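Ribonuclease VapC2 (Rickettsia felis, PDB 3ZVK) acts as the toxin of a type II toxin-antitoxin pair with VapB2, a magnesium-dependent PIN-family ribonuclease that cleaves single-stranded RNA. Local coordinates at residues 82-87 with 102-107; 9-14 with 42-47. The protein carries 1 engineered substitution. All coordinates share one frame; numbering follows the deposited sequence.

Contact 1 of 2, residues 82-87 with 102-107; sequences GELRTE and IASHAI
Leu84 reaches across to Ala103, Ser104 and Ile107 because its CG lies anti to the backbone N (chi1 179°), which swings the isobutyl group out from helix 75-90 with CD2 in front. Ile107 answers with CG1 set beside its own backbone N (chi1 -67°) and an extended second torsion, putting CD1 3.9 Å from Leu84 CD2; the two side chains meet at a slant. The same leucine methyl also lies 4.0 Å from Ala103 CB and 4.0 Å from Ser104 OG. Leu100, one turn earlier on helix 97-109, packs on Leu84 as well, and together with Ala103, Ser104 and Ile107 completes a four-residue hole that receives the leucine like a knob. No hydrogen bond spans the two segments. Ser104 OG, although it faces a methyl group, has its hydrogen-bond partner within its own helix in Leu100 O.

On helix 75-90, Thr86 OG1 donates to Gly82 O over 2.9 Å, and this carbonyl also accepts from Thr86 N; the pair also meets Ser49 OG of the second subunit.

The short axes approach to 10.0 Å at an angle of 130° between their directions. Pro125, in the loop between strands 112-115 and 128-131, covers Leu84, while Tyr80 and Leu127 also touch Ile107. Beyond this interface, helix 97-109 leans on the rest of the domain: His105 ND1 bonds to Ser37 OG at the end of strand 33-37, and Ile102 packs against Ile39 and Val40 of helix 38-50.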
# COMPACT_ATOMS: atom_id res chain seq x y z
N GLY A 82 10.00 4.01 27.45
CA GLY A 82 9.24 4.83 28.38
C GLY A 82 9.47 4.43 29.82
O GLY A 82 9.69 5.30 30.67
N GLU A 83 9.45 3.11 30.08
CA GLU A 83 9.66 2.53 31.41
C GLU A 83 11.10 2.71 31.90
O GLU A 83 11.31 3.10 33.05
CB GLU A 83 9.25 1.05 31.43
CG GLU A 83 7.75 0.82 31.33
CD GLU A 83 6.95 1.18 32.57
OE1 GLU A 83 6.95 0.36 33.52
OE2 GLU A 83 6.31 2.25 32.58
N LEU A 84 12.08 2.45 31.03
CA LEU A 84 13.51 2.58 31.32
C LEU A 84 13.93 4.03 31.60
O LEU A 84 14.60 4.30 32.60
CB LEU A 84 14.34 1.95 30.16
CG LEU A 84 15.87 2.01 30.26
CD1 LEU A 84 16.37 1.32 31.53
CD2 LEU A 84 16.52 1.39 29.04
N ARG A 85 13.51 4.98 30.74
CA ARG A 85 13.82 6.40 30.90
C ARG A 85 13.30 6.94 32.22
O ARG A 85 14.03 7.63 32.94
CB ARG A 85 13.30 7.23 29.71
CG ARG A 85 13.87 8.63 29.73
CD ARG A 85 13.63 9.39 28.47
NE ARG A 85 13.72 10.82 28.72
CZ ARG A 85 13.42 11.77 27.85
NH1 ARG A 85 13.00 11.45 26.64
NH2 ARG A 85 13.50 13.04 28.19
N THR A 86 12.04 6.60 32.56
CA THR A 86 11.38 7.02 33.81
C THR A 86 12.14 6.47 35.02
O THR A 86 12.40 7.23 35.96
CB THR A 86 9.90 6.61 33.79
OG1 THR A 86 9.28 7.27 32.69
CG2 THR A 86 9.17 6.96 35.08
N GLU A 87 12.47 5.16 35.01
CA GLU A 87 13.20 4.49 36.09
C GLU A 87 14.59 5.11 36.31
O GLU A 87 14.94 5.41 37.44
CB GLU A 87 13.29 2.98 35.85
CG GLU A 87 13.75 2.22 37.08
CD GLU A 87 13.90 0.71 36.97
OE1 GLU A 87 13.59 0.14 35.90
OE2 GLU A 87 14.35 0.10 37.97
N ILE A 102 18.81 2.64 22.08
CA ILE A 102 19.61 1.46 21.76
C ILE A 102 19.36 0.36 22.79
O ILE A 102 19.11 -0.77 22.38
CB ILE A 102 21.12 1.84 21.59
CG1 ILE A 102 21.31 2.62 20.26
CG2 ILE A 102 22.03 0.60 21.61
CD1 ILE A 102 22.40 3.73 20.31
N ALA A 103 19.40 0.70 24.10
CA ALA A 103 19.19 -0.22 25.24
C ALA A 103 17.77 -0.76 25.24
O ALA A 103 17.58 -1.97 25.38
CB ALA A 103 19.50 0.48 26.56
N SER A 104 16.77 0.13 25.01
CA SER A 104 15.33 -0.18 24.92
C SER A 104 15.08 -1.24 23.85
O SER A 104 14.26 -2.12 24.04
CB SER A 104 14.54 1.06 24.52
OG SER A 104 14.68 2.05 25.52
N HIS A 105 15.77 -1.08 22.71
CA HIS A 105 15.71 -1.93 21.52
C HIS A 105 16.22 -3.33 21.84
O HIS A 105 15.53 -4.28 21.50
CB HIS A 105 16.46 -1.29 20.33
CG HIS A 105 16.02 -1.81 19.00
ND1 HIS A 105 16.50 -1.28 17.83
CD2 HIS A 105 15.16 -2.82 18.70
CE1 HIS A 105 15.92 -1.95 16.86
NE2 HIS A 105 15.09 -2.87 17.33
N ALA A 106 17.38 -3.46 22.53
CA ALA A 106 17.91 -4.77 22.95
C ALA A 106 16.93 -5.43 23.92
O ALA A 106 16.64 -6.62 23.77
CB ALA A 106 19.29 -4.62 23.58
N ILE A 107 16.36 -4.67 24.88
CA ILE A 107 15.39 -5.17 25.85
C ILE A 107 14.16 -5.71 25.10
O ILE A 107 13.75 -6.85 25.35
CB ILE A 107 15.03 -4.13 26.96
CG1 ILE A 107 16.22 -3.83 27.88
CG2 ILE A 107 13.85 -4.60 27.82
CD1 ILE A 107 16.16 -2.50 28.65

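Contact 2 of 2, residues 9-14 with 42-47; sequences ICVYAI and AELQYG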
# COMPACT_ATOMS: atom_id res chain seq x y z
N ILE A 9 31.16 -0.37 20.20
CA ILE A 9 31.68 -1.63 19.65
C ILE A 9 31.89 -1.45 18.16
O ILE A 9 32.96 -1.81 17.67
CB ILE A 9 30.75 -2.85 19.98
CG1 ILE A 9 31.00 -3.36 21.42
CG2 ILE A 9 30.89 -3.98 18.96
CD1 ILE A 9 32.36 -4.11 21.71
N CYS A 10 30.88 -0.86 17.45
CA CYS A 10 30.88 -0.65 16.01
C CYS A 10 31.98 0.30 15.55
O CYS A 10 32.70 -0.05 14.61
CB CYS A 10 29.51 -0.25 15.50
SG CYS A 10 28.27 -1.57 15.57
N VAL A 11 32.11 1.49 16.22
CA VAL A 11 33.13 2.51 15.97
C VAL A 11 34.56 1.94 16.18
O VAL A 11 35.42 2.11 15.30
CB VAL A 11 32.88 3.81 16.77
CG1 VAL A 11 34.05 4.80 16.62
CG2 VAL A 11 31.59 4.49 16.32
N TYR A 12 34.79 1.19 17.28
CA TYR A 12 36.08 0.54 17.57
C TYR A 12 36.42 -0.53 16.56
O TYR A 12 37.58 -0.64 16.18
CB TYR A 12 36.14 -0.02 19.01
CG TYR A 12 37.54 -0.21 19.51
CD1 TYR A 12 38.29 0.87 19.99
CD2 TYR A 12 38.13 -1.47 19.54
CE1 TYR A 12 39.59 0.70 20.46
CE2 TYR A 12 39.44 -1.65 19.98
CZ TYR A 12 40.17 -0.55 20.43
OH TYR A 12 41.46 -0.73 20.87
N ALA A 13 35.42 -1.29 16.09
CA ALA A 13 35.59 -2.33 15.08
C ALA A 13 36.06 -1.73 13.75
O ALA A 13 37.01 -2.23 13.15
CB ALA A 13 34.28 -3.08 14.88
N ILE A 14 35.41 -0.64 13.29
CA ILE A 14 35.74 0.06 12.04
C ILE A 14 37.09 0.75 12.13
O ILE A 14 37.94 0.56 11.26
CB ILE A 14 34.58 0.98 11.55
CG1 ILE A 14 33.30 0.19 11.27
CG2 ILE A 14 34.99 1.81 10.31
CD1 ILE A 14 32.04 1.03 11.25
N ALA A 42 22.16 5.11 12.54
CA ALA A 42 21.98 6.56 12.48
C ALA A 42 23.26 7.23 12.98
O ALA A 42 23.78 8.13 12.32
CB ALA A 42 20.80 6.98 13.33
N GLU A 43 23.81 6.75 14.11
CA GLU A 43 25.04 7.28 14.70
C GLU A 43 26.25 7.03 13.79
O GLU A 43 27.06 7.94 13.60
CB GLU A 43 25.28 6.68 16.09
CG GLU A 43 24.25 7.07 17.14
CD GLU A 43 24.29 8.49 17.68
OE1 GLU A 43 25.39 9.09 17.75
OE2 GLU A 43 23.21 9.02 18.00
N LEU A 44 26.36 5.85 13.20
CA LEU A 44 27.46 5.48 12.29
C LEU A 44 27.41 6.30 10.99
O LEU A 44 28.43 6.78 10.52
CB LEU A 44 27.48 3.96 12.03
CG LEU A 44 27.71 3.04 13.24
CD1 LEU A 44 27.53 1.60 12.82
CD2 LEU A 44 29.10 3.28 13.92
N GLN A 45 26.20 6.52 10.44
CA GLN A 45 26.01 7.37 9.26
C GLN A 45 26.38 8.85 9.55
O GLN A 45 26.98 9.52 8.71
CB GLN A 45 24.58 7.24 8.71
CG GLN A 45 24.36 5.98 7.84
CD GLN A 45 25.19 5.93 6.56
OE1 GLN A 45 25.47 4.88 6.05
NE2 GLN A 45 25.66 7.05 6.04
N TYR A 46 26.11 9.32 10.77
CA TYR A 46 26.55 10.64 11.22
C TYR A 46 28.10 10.71 11.28
O TYR A 46 28.67 11.73 10.89
CB TYR A 46 25.91 11.02 12.57
CG TYR A 46 26.64 12.09 13.35
CD1 TYR A 46 26.68 13.41 12.90
CD2 TYR A 46 27.27 11.79 14.56
CE1 TYR A 46 27.33 14.41 13.63
CE2 TYR A 46 27.90 12.79 15.32
CZ TYR A 46 27.91 14.10 14.85
OH TYR A 46 28.52 15.09 15.59
N GLY A 47 28.74 9.63 11.74
CA GLY A 47 30.19 9.51 11.79
C GLY A 47 30.81 9.68 10.42
O GLY A 47 31.79 10.40 10.27
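Leu44 presents its forked end to the flank of helix 7-16, with one methyl on Cys10 and the other lodged between Cys10 and Val11. CD1 lies 3.8 Å from Cys10 CB, and CD2 is 3.9 Å from the same Cys10 CB, so the fork straddles the cysteine methylene carbon. The sulfur does not lead the contact: with SG beside the backbone N (chi1 -70°), CB is the atom offered to the leucine. Val11 comes in from the neighbouring position with its CB directed along the side of the interface and not straight at the other helix. Its CG2 branch does the touching, 3.7 Å from Leu44 CD2, and the valine and leucine side chains run past each other in opposite directions. Ile14, one turn after Cys10, brings its CD1 to 4.6 Å from Leu44 CD2 and flanks the leucine more loosely.

The closest CA pair, Val11 CA and Leu44 CA, is 7.4 Å apart; no hydrogen bond links the two segments, and apolar side chains make the join. Phe64 and Leu61 of helix 54-65 extend it over Cys10 and Leu44 respectively. Phe77 of a VapB antitoxin chain covers Leu44 and Ile14, and Tyr76 of that chain packs on Val11. Glu43, beside Leu44 in sequence, forms a salt bridge with Arg85 of the second subunit.

The Cys10 side chain lies about 5 Å from the engineered Gly6, a position predicted to bind magnesium in the natural protein. Helices 7-16 and 38-50 follow the adjacent parallel strands 2-5 and 33-37, and their pairing next to that predicted metal position belongs to the alpha/beta architecture of the PIN domain.

Overall arrangement
From the N terminus, contact 2 comes first: residues 9-14 are rejoined by 42-47 after 27 intervening residues that include helix 19-29 and strand 33-37. Contact 1 closes later, over a shorter excursion of 14 residues, mostly helical, between 82-87 and 102-107. The two loops follow in series, neither nesting nor crossing. Contacts 1 and 2 have centres 21 Å apart, on opposite sides of the chain's centre, and nearest atoms about 5 Å apart. Contact 2 ties together helices 7-16 and 38-50, contact 1 helices 75-90 and 97-109. The contact between toxin subunits brings the two regions together across chains: Arg85 of 82-87 makes a cation-pi contact with Tyr46 of the second subunit.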